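Local coordinates for monoglyceride lipase (Saccharomyces cerevisiae, PDB 4ZWN), which hydrolyses monoacylglycerols to free fatty acids and glycerol and takes part in the breakdown of fatty acid ethyl esters, at residues Y25-V29 against K75-R79; D112-F117 against D238-R242. The protein carries 2 engineered substitutions. One frame throughout, in Å; residues are numbered along the deposited sequence.

Two long-range contacts tie together distant parts of this alpha/beta hydrolase. From the N terminus, interaction 1 comes first: the irregular run 25-29 packs on 75-79, closing a loop whose regular structure is all strand and bringing the N-terminal arm against the start of helix 78-86. The chain then goes on to interaction 2, where 112-117, opening helix 113-134, meets 238-242 of helix 233-248 around a much longer loop, half of it helical. The loops follow in series, neither nested nor crossed. The centres of the two contacts lie about 28 Å apart, on opposite sides of the chain's centre, the first mainly packing, the second a salt bridge and a hydrogen bond with some packing.

Interaction 1. Residues Y25-V29 against K75-R79; sequences YPYKV and KIQFR
Y25 reaches in with its hydroxyl end toward K75, F78 and R79 while the Y27 ring lies on R79, and the contact shows how an arm without regular structure can be fixed to a globular body by packing, with little help from polar bonds. One kind of interaction is a CH-pi contact. R79 CG sits over the middle of the Y27 ring, 3.8 Å from its centroid and 10° off the normal, while Y27 CE2 comes within 3.8 Å of R79 CA. The arginine reaches this face because its CG lies opposite the backbone N (chi1 -162°) and the chain then runs on extended, carrying the guanidinium past the ring to its own partners: the carboxylate of D310 and the carbonyl of E308. Y27 OH is likewise satisfied farther off, by D82.

The second kind of contact is van der Waals packing around a phenol. The Y25 hydroxyl points into the turn at the head of helix 78-86, OH standing 3.5 Å from both K75 O and R79 N, distances of close packing. K75 O is already taken by F78 N, 3.1 Å away, in the turn itself. The same phenol touches the base of F78, Y25 CE2 standing 4.3 Å from F78 CB, and V29 CG2 adds a looser touch on F78 CD2. Within the arm, Y25 CE2 abuts the edge of the Y27 ring. K75 NZ, 5.1 Å from the Y25 ring centroid, can offer at most a weak cation-pi attraction.

Beyond the pair, helix 214-222 meets Y25 edge-to-face through F219 and touches Y27 and R79 through Y216. Strand 44-51 receives V29 on W51 and F78 on M49, which places the arm and the start of helix 78-86 beside the main sheet.

Interaction 2. Residues D112-F117 against D238-R242; sequences DEYHVF and DFMQR
D238, its CG swung opposite the carbonyl carbon (chi1 -78°), extends its carboxylate to the first turn of helix 113-134, while E113, bent at chi2, folds its own back toward R242, whose chain is kinked at chi2 and chi3. The result illustrates how two helices can be joined by a helix end and a salt bridge together. E113 N gives its hydrogen to D238 OD2 on the anti side of the carboxylate and 21° out of its plane, 2.6 Å away. The N-cap D112 serves the same turn: D112 OD1 accepts from H115 N at 3.1 Å and also from H115 ND1, lying close to the imidazole plane.

E113 OE1 approaches the edge of the R242 guanidinium near its plane and pairs with R242 NH1 in a salt bridge whose very short modelled length is doubtful. V116 CG1 lies over one face of that group, with the backbone of F239 and D238 O on the other, and R242 CD meets the edge of the F117 ring, 3.6 Å from CE2. With an alanine in place of D238, the amide of E113 would probably lose this acceptor and R234 its salt-bridge mate.

The axes of 113-117 and 238-242 approach to 11.1 Å at 77°. Helix 145-156, which follows S144, the probable nucleophile, packs beside both, touching V116 through I149, F117 through N152 and F239 through M145.

Interaction 1. Residues Y25-V29 against K75-R79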
ATOM      1  N   TYR A  25     -20.896   2.010  -0.428  1.00 46.04           N
ATOM      2  CA  TYR A  25     -19.618   2.451  -0.972  1.00 47.21           C
ATOM      3  C   TYR A  25     -19.833   3.710  -1.808  1.00 47.66           C
ATOM      4  O   TYR A  25     -20.479   3.660  -2.854  1.00 53.50           O
ATOM      5  CB  TYR A  25     -18.981   1.337  -1.808  1.00 40.72           C
ATOM      6  CG  TYR A  25     -17.583   1.635  -2.304  1.00 45.80           C
ATOM      7  CD1 TYR A  25     -16.561   1.959  -1.421  1.00 46.76           C
ATOM      8  CD2 TYR A  25     -17.280   1.568  -3.658  1.00 48.67           C
ATOM      9  CE1 TYR A  25     -15.281   2.224  -1.875  1.00 43.10           C
ATOM     10  CE2 TYR A  25     -16.006   1.828  -4.121  1.00 43.65           C
ATOM     11  CZ  TYR A  25     -15.010   2.156  -3.228  1.00 44.71           C
ATOM     12  OH  TYR A  25     -13.741   2.416  -3.692  1.00 44.59           O
ATOM     13  N   PRO A  26     -19.295   4.847  -1.340  1.00 44.75           N
ATOM     14  CA  PRO A  26     -19.553   6.168  -1.925  1.00 45.35           C
ATOM     15  C   PRO A  26     -19.128   6.292  -3.385  1.00 44.59           C
ATOM     16  O   PRO A  26     -19.686   7.112  -4.111  1.00 52.11           O
ATOM     17  CB  PRO A  26     -18.718   7.109  -1.045  1.00 43.08           C
ATOM     18  CG  PRO A  26     -18.526   6.364   0.232  1.00 38.82           C
ATOM     19  CD  PRO A  26     -18.398   4.932  -0.177  1.00 43.51           C
ATOM     20  N   TYR A  27     -18.154   5.494  -3.808  1.00 47.86           N
ATOM     21  CA  TYR A  27     -17.622   5.623  -5.159  1.00 45.15           C
ATOM     22  C   TYR A  27     -18.334   4.701  -6.145  1.00 47.51           C
ATOM     23  O   TYR A  27     -18.599   3.534  -5.851  1.00 48.36           O
ATOM     24  CB  TYR A  27     -16.117   5.341  -5.172  1.00 40.81           C
ATOM     25  CG  TYR A  27     -15.512   5.373  -6.557  1.00 41.00           C
ATOM     26  CD1 TYR A  27     -15.329   6.573  -7.231  1.00 39.78           C
ATOM     27  CD2 TYR A  27     -15.124   4.200  -7.191  1.00 38.06           C
ATOM     28  CE1 TYR A  27     -14.780   6.606  -8.498  1.00 35.93           C
ATOM     29  CE2 TYR A  27     -14.573   4.222  -8.457  1.00 35.81           C
ATOM     30  CZ  TYR A  27     -14.404   5.426  -9.106  1.00 35.19           C
ATOM     31  OH  TYR A  27     -13.856   5.445 -10.367  1.00 40.12           O
ATOM     32  N   LYS A  28     -18.643   5.248  -7.317  1.00 43.38           N
ATOM     33  CA  LYS A  28     -19.262   4.492  -8.397  1.00 40.52           C
ATOM     34  C   LYS A  28     -18.201   4.046  -9.395  1.00 38.82           C
ATOM     35  O   LYS A  28     -17.610   4.874 -10.085  1.00 45.92           O
ATOM     36  CB  LYS A  28     -20.325   5.338  -9.105  1.00 41.28           C
ATOM     37  CG  LYS A  28     -21.414   5.900  -8.196  1.00 41.31           C
ATOM     38  CD  LYS A  28     -22.391   4.816  -7.769  1.00 50.14           C
ATOM     39  CE  LYS A  28     -23.745   5.405  -7.399  1.00 48.68           C
ATOM     40  NZ  LYS A  28     -24.742   4.340  -7.094  1.00 51.43           N
ATOM     41  N   VAL A  29     -17.952   2.743  -9.464  1.00 42.35           N
ATOM     42  CA  VAL A  29     -16.967   2.210 -10.399  1.00 37.85           C
ATOM     43  C   VAL A  29     -17.454   2.417 -11.831  1.00 41.30           C
ATOM     44  O   VAL A  29     -18.615   2.158 -12.143  1.00 42.06           O
ATOM     45  CB  VAL A  29     -16.691   0.714 -10.143  1.00 42.37           C
ATOM     46  CG1 VAL A  29     -15.638   0.190 -11.110  1.00 39.61           C
ATOM     47  CG2 VAL A  29     -16.248   0.500  -8.706  1.00 32.18           C
ATOM     48  N   LYS A  75     -11.502  -4.153  -2.270  1.00 35.55           N
ATOM     49  CA  LYS A  75     -12.504  -3.110  -2.501  1.00 37.19           C
ATOM     50  C   LYS A  75     -11.972  -1.706  -2.211  1.00 36.61           C
ATOM     51  O   LYS A  75     -12.370  -0.738  -2.863  1.00 36.17           O
ATOM     52  CB  LYS A  75     -13.758  -3.373  -1.655  1.00 39.77           C
ATOM     53  CG  LYS A  75     -14.838  -2.298  -1.780  1.00 43.45           C
ATOM     54  CD  LYS A  75     -16.056  -2.613  -0.924  1.00 56.60           C
ATOM     55  CE  LYS A  75     -16.981  -3.605  -1.613  1.00 56.47           C
ATOM     56  NZ  LYS A  75     -17.561  -3.029  -2.857  1.00 60.88           N
ATOM     57  N   ILE A  76     -11.075  -1.599  -1.236  1.00 32.97           N
ATOM     58  CA  ILE A  76     -10.512  -0.306  -0.864  1.00 38.10           C
ATOM     59  C   ILE A  76      -9.733   0.300  -2.032  1.00 37.93           C
ATOM     60  O   ILE A  76      -9.715   1.517  -2.218  1.00 31.65           O
ATOM     61  CB  ILE A  76      -9.597  -0.424   0.375  1.00 36.62           C
ATOM     62  CG1 ILE A  76     -10.355  -1.079   1.532  1.00 38.38           C
ATOM     63  CG2 ILE A  76      -9.073   0.942   0.800  1.00 33.89           C
ATOM     64  CD1 ILE A  76     -11.578  -0.303   1.985  1.00 30.72           C
ATOM     65  N   GLN A  77      -9.110  -0.552  -2.838  1.00 37.44           N
ATOM     66  CA  GLN A  77      -8.327  -0.067  -3.967  1.00 34.66           C
ATOM     67  C   GLN A  77      -9.130  -0.009  -5.267  1.00 36.60           C
ATOM     68  O   GLN A  77      -8.563   0.232  -6.333  1.00 35.64           O
ATOM     69  CB  GLN A  77      -7.081  -0.933  -4.158  1.00 31.07           C
ATOM     70  CG  GLN A  77      -5.826  -0.327  -3.553  1.00 28.04           C
ATOM     71  CD  GLN A  77      -5.975  -0.037  -2.073  1.00 31.70           C
ATOM     72  OE1 GLN A  77      -6.161   1.110  -1.664  1.00 29.21           O
ATOM     73  NE2 GLN A  77      -5.889  -1.081  -1.258  1.00 27.99           N
ATOM     74  N   PHE A  78     -10.444  -0.214  -5.177  1.00 30.68           N
ATOM     75  CA  PHE A  78     -11.313  -0.125  -6.351  1.00 35.97           C
ATOM     76  C   PHE A  78     -11.213   1.239  -7.024  1.00 34.75           C
ATOM     77  O   PHE A  78     -11.071   1.331  -8.241  1.00 32.94           O
ATOM     78  CB  PHE A  78     -12.774  -0.393  -5.981  1.00 37.64           C
ATOM     79  CG  PHE A  78     -13.126  -1.852  -5.888  1.00 40.02           C
ATOM     80  CD1 PHE A  78     -12.150  -2.828  -6.018  1.00 39.83           C
ATOM     81  CD2 PHE A  78     -14.437  -2.246  -5.683  1.00 40.27           C
ATOM     82  CE1 PHE A  78     -12.475  -4.172  -5.932  1.00 34.69           C
ATOM     83  CE2 PHE A  78     -14.768  -3.585  -5.599  1.00 41.85           C
ATOM     84  CZ  PHE A  78     -13.784  -4.549  -5.724  1.00 38.48           C
ATOM     85  N   ARG A  79     -11.300   2.290  -6.215  1.00 35.15           N
ATOM     86  CA  ARG A  79     -11.264   3.663  -6.703  1.00 34.84           C
ATOM     87  C   ARG A  79      -9.994   3.923  -7.512  1.00 36.15           C
ATOM     88  O   ARG A  79     -10.036   4.552  -8.569  1.00 33.01           O
ATOM     89  CB  ARG A  79     -11.366   4.632  -5.523  1.00 39.13           C
ATOM     90  CG  ARG A  79     -11.766   6.058  -5.859  1.00 35.00           C
ATOM     91  CD  ARG A  79     -11.831   6.880  -4.573  1.00 44.02           C
ATOM     92  NE  ARG A  79     -12.278   8.255  -4.781  1.00 49.94           N
ATOM     93  CZ  ARG A  79     -12.386   9.157  -3.809  1.00 46.16           C
ATOM     94  NH1 ARG A  79     -12.076   8.830  -2.561  1.00 32.23           N
ATOM     95  NH2 ARG A  79     -12.800  10.388  -4.081  1.00 45.67           N
TER

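Interaction 2. Residues D112-F117 against D238-R242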
ATOM      1  N   ASP A 112       4.032 -12.689   9.373  1.00 30.78           N
ATOM      2  CA  ASP A 112       5.289 -12.148   9.870  1.00 37.22           C
ATOM      3  C   ASP A 112       6.168 -11.642   8.730  1.00 34.09           C
ATOM      4  O   ASP A 112       5.817 -11.780   7.557  1.00 34.67           O
ATOM      5  CB  ASP A 112       6.037 -13.197  10.702  1.00 33.21           C
ATOM      6  CG  ASP A 112       6.204 -14.521   9.976  1.00 39.05           C
ATOM      7  OD1 ASP A 112       6.325 -14.526   8.731  1.00 42.13           O
ATOM      8  OD2 ASP A 112       6.221 -15.566  10.659  1.00 43.71           O
ATOM      9  N   GLU A 113       7.312 -11.069   9.097  1.00 30.03           N
ATOM     10  CA  GLU A 113       8.247 -10.475   8.150  1.00 31.50           C
ATOM     11  C   GLU A 113       8.583 -11.409   6.990  1.00 34.59           C
ATOM     12  O   GLU A 113       8.567 -10.996   5.829  1.00 33.37           O
ATOM     13  CB  GLU A 113       9.530 -10.062   8.876  1.00 28.28           C
ATOM     14  CG  GLU A 113      10.601  -9.476   7.973  1.00 27.59           C
ATOM     15  CD  GLU A 113      10.300  -8.050   7.544  1.00 36.74           C
ATOM     16  OE1 GLU A 113       9.361  -7.439   8.099  1.00 35.61           O
ATOM     17  OE2 GLU A 113      11.010  -7.537   6.652  1.00 37.94           O
ATOM     18  N   TYR A 114       8.872 -12.668   7.307  1.00 36.82           N
ATOM     19  CA  TYR A 114       9.218 -13.649   6.283  1.00 36.38           C
ATOM     20  C   TYR A 114       8.097 -13.816   5.260  1.00 35.34           C
ATOM     21  O   TYR A 114       8.322 -13.673   4.060  1.00 38.68           O
ATOM     22  CB  TYR A 114       9.547 -15.007   6.912  1.00 37.12           C
ATOM     23  CG  TYR A 114       9.692 -16.112   5.888  1.00 37.10           C
ATOM     24  CD1 TYR A 114      10.848 -16.237   5.128  1.00 39.32           C
ATOM     25  CD2 TYR A 114       8.663 -17.022   5.670  1.00 39.85           C
ATOM     26  CE1 TYR A 114      10.979 -17.240   4.181  1.00 39.51           C
ATOM     27  CE2 TYR A 114       8.784 -18.026   4.725  1.00 41.56           C
ATOM     28  CZ  TYR A 114       9.944 -18.131   3.986  1.00 42.29           C
ATOM     29  OH  TYR A 114      10.066 -19.131   3.047  1.00 52.37           O
ATOM     30  N   HIS A 115       6.893 -14.115   5.740  1.00 36.15           N
ATOM     31  CA  HIS A 115       5.759 -14.362   4.853  1.00 39.51           C
ATOM     32  C   HIS A 115       5.381 -13.134   4.041  1.00 39.21           C
ATOM     33  O   HIS A 115       4.991 -13.253   2.880  1.00 38.40           O
ATOM     34  CB  HIS A 115       4.539 -14.834   5.648  1.00 43.20           C
ATOM     35  CG  HIS A 115       4.624 -16.261   6.090  1.00 42.62           C
ATOM     36  ND1 HIS A 115       5.117 -16.629   7.322  1.00 46.68           N
ATOM     37  CD2 HIS A 115       4.282 -17.408   5.460  1.00 43.74           C
ATOM     38  CE1 HIS A 115       5.073 -17.945   7.435  1.00 40.93           C
ATOM     39  NE2 HIS A 115       4.571 -18.441   6.318  1.00 41.93           N
ATOM     40  N   VAL A 116       5.487 -11.961   4.662  1.00 38.10           N
ATOM     41  CA  VAL A 116       5.134 -10.707   4.009  1.00 35.17           C
ATOM     42  C   VAL A 116       5.882 -10.554   2.685  1.00 35.64           C
ATOM     43  O   VAL A 116       5.279 -10.277   1.648  1.00 34.39           O
ATOM     44  CB  VAL A 116       5.429  -9.496   4.920  1.00 35.08           C
ATOM     45  CG1 VAL A 116       5.456  -8.206   4.112  1.00 31.67           C
ATOM     46  CG2 VAL A 116       4.401  -9.411   6.040  1.00 33.93           C
ATOM     47  N   PHE A 117       7.191 -10.771   2.720  1.00 37.07           N
ATOM     48  CA  PHE A 117       8.006 -10.586   1.529  1.00 36.36           C
ATOM     49  C   PHE A 117       8.044 -11.825   0.646  1.00 34.04           C
ATOM     50  O   PHE A 117       8.107 -11.709  -0.576  1.00 38.86           O
ATOM     51  CB  PHE A 117       9.421 -10.162   1.922  1.00 30.16           C
ATOM     52  CG  PHE A 117       9.519  -8.712   2.294  1.00 33.76           C
ATOM     53  CD1 PHE A 117       9.666  -7.742   1.315  1.00 32.13           C
ATOM     54  CD2 PHE A 117       9.434  -8.314   3.616  1.00 35.76           C
ATOM     55  CE1 PHE A 117       9.741  -6.404   1.650  1.00 34.06           C
ATOM     56  CE2 PHE A 117       9.510  -6.976   3.957  1.00 37.83           C
ATOM     57  CZ  PHE A 117       9.664  -6.020   2.973  1.00 36.06           C
ATOM     58  N   ASP A 238       6.372  -6.421  13.335  1.00 30.10           N
ATOM     59  CA  ASP A 238       7.170  -6.564  12.133  1.00 29.97           C
ATOM     60  C   ASP A 238       7.010  -5.398  11.165  1.00 34.89           C
ATOM     61  O   ASP A 238       7.989  -4.976  10.549  1.00 33.41           O
ATOM     62  CB  ASP A 238       6.839  -7.886  11.446  1.00 31.71           C
ATOM     63  CG  ASP A 238       7.497  -9.065  12.131  1.00 34.55           C
ATOM     64  OD1 ASP A 238       8.072  -8.858  13.220  1.00 36.93           O
ATOM     65  OD2 ASP A 238       7.444 -10.191  11.593  1.00 37.23           O
ATOM     66  N   PHE A 239       5.803  -4.854  11.025  1.00 30.12           N
ATOM     67  CA  PHE A 239       5.675  -3.708  10.133  1.00 35.84           C
ATOM     68  C   PHE A 239       5.985  -2.404  10.870  1.00 33.48           C
ATOM     69  O   PHE A 239       6.281  -1.393  10.239  1.00 33.15           O
ATOM     70  CB  PHE A 239       4.295  -3.658   9.437  1.00 34.31           C
ATOM     71  CG  PHE A 239       3.100  -3.549  10.359  1.00 28.32           C
ATOM     72  CD1 PHE A 239       2.900  -2.436  11.155  1.00 31.85           C
ATOM     73  CD2 PHE A 239       2.122  -4.528  10.344  1.00 33.75           C
ATOM     74  CE1 PHE A 239       1.787  -2.330  11.964  1.00 35.18           C
ATOM     75  CE2 PHE A 239       1.000  -4.425  11.144  1.00 35.41           C
ATOM     76  CZ  PHE A 239       0.834  -3.325  11.956  1.00 35.15           C
ATOM     77  N   MET A 240       5.937  -2.428  12.198  1.00 34.80           N
ATOM     78  CA  MET A 240       6.363  -1.264  12.970  1.00 33.20           C
ATOM     79  C   MET A 240       7.874  -1.127  12.867  1.00 31.47           C
ATOM     80  O   MET A 240       8.393  -0.033  12.636  1.00 32.39           O
ATOM     81  CB  MET A 240       5.934  -1.377  14.434  1.00 36.52           C
ATOM     82  CG  MET A 240       4.455  -1.113  14.676  1.00 33.78           C
ATOM     83  SD  MET A 240       4.007   0.617  14.478  1.00 40.16           S
ATOM     84  CE  MET A 240       4.987   1.359  15.782  1.00 35.36           C
ATOM     85  N   GLN A 241       8.571  -2.248  13.028  1.00 28.29           N
ATOM     86  CA  GLN A 241      10.027  -2.275  12.944  1.00 37.34           C
ATOM     87  C   GLN A 241      10.484  -2.000  11.521  1.00 34.94           C
ATOM     88  O   GLN A 241      11.496  -1.333  11.296  1.00 33.35           O
ATOM     89  CB  GLN A 241      10.567  -3.624  13.421  1.00 34.48           C
ATOM     90  CG  GLN A 241      12.077  -3.752  13.337  1.00 40.57           C
ATOM     91  CD  GLN A 241      12.576  -5.069  13.894  1.00 48.90           C
ATOM     92  OE1 GLN A 241      12.255  -6.140  13.375  1.00 42.71           O
ATOM     93  NE2 GLN A 241      13.360  -4.998  14.963  1.00 60.19           N
ATOM     94  N   ARG A 242       9.719  -2.524  10.571  1.00 37.64           N
ATOM     95  CA  ARG A 242       9.962  -2.330   9.147  1.00 34.52           C
ATOM     96  C   ARG A 242      10.177  -0.859   8.817  1.00 33.75           C
ATOM     97  O   ARG A 242      11.166  -0.493   8.183  1.00 32.32           O
ATOM     98  CB  ARG A 242       8.787  -2.883   8.338  1.00 37.51           C
ATOM     99  CG  ARG A 242       9.119  -3.262   6.919  1.00 34.31           C
ATOM    100  CD  ARG A 242       8.593  -4.650   6.609  1.00 36.73           C
ATOM    101  NE  ARG A 242       7.139  -4.718   6.685  1.00 41.28           N
ATOM    102  CZ  ARG A 242       6.462  -5.745   7.193  1.00 38.81           C
ATOM    103  NH1 ARG A 242       7.106  -6.794   7.683  1.00 35.45           N
ATOM    104  NH2 ARG A 242       5.138  -5.724   7.211  1.00 39.18           N
TER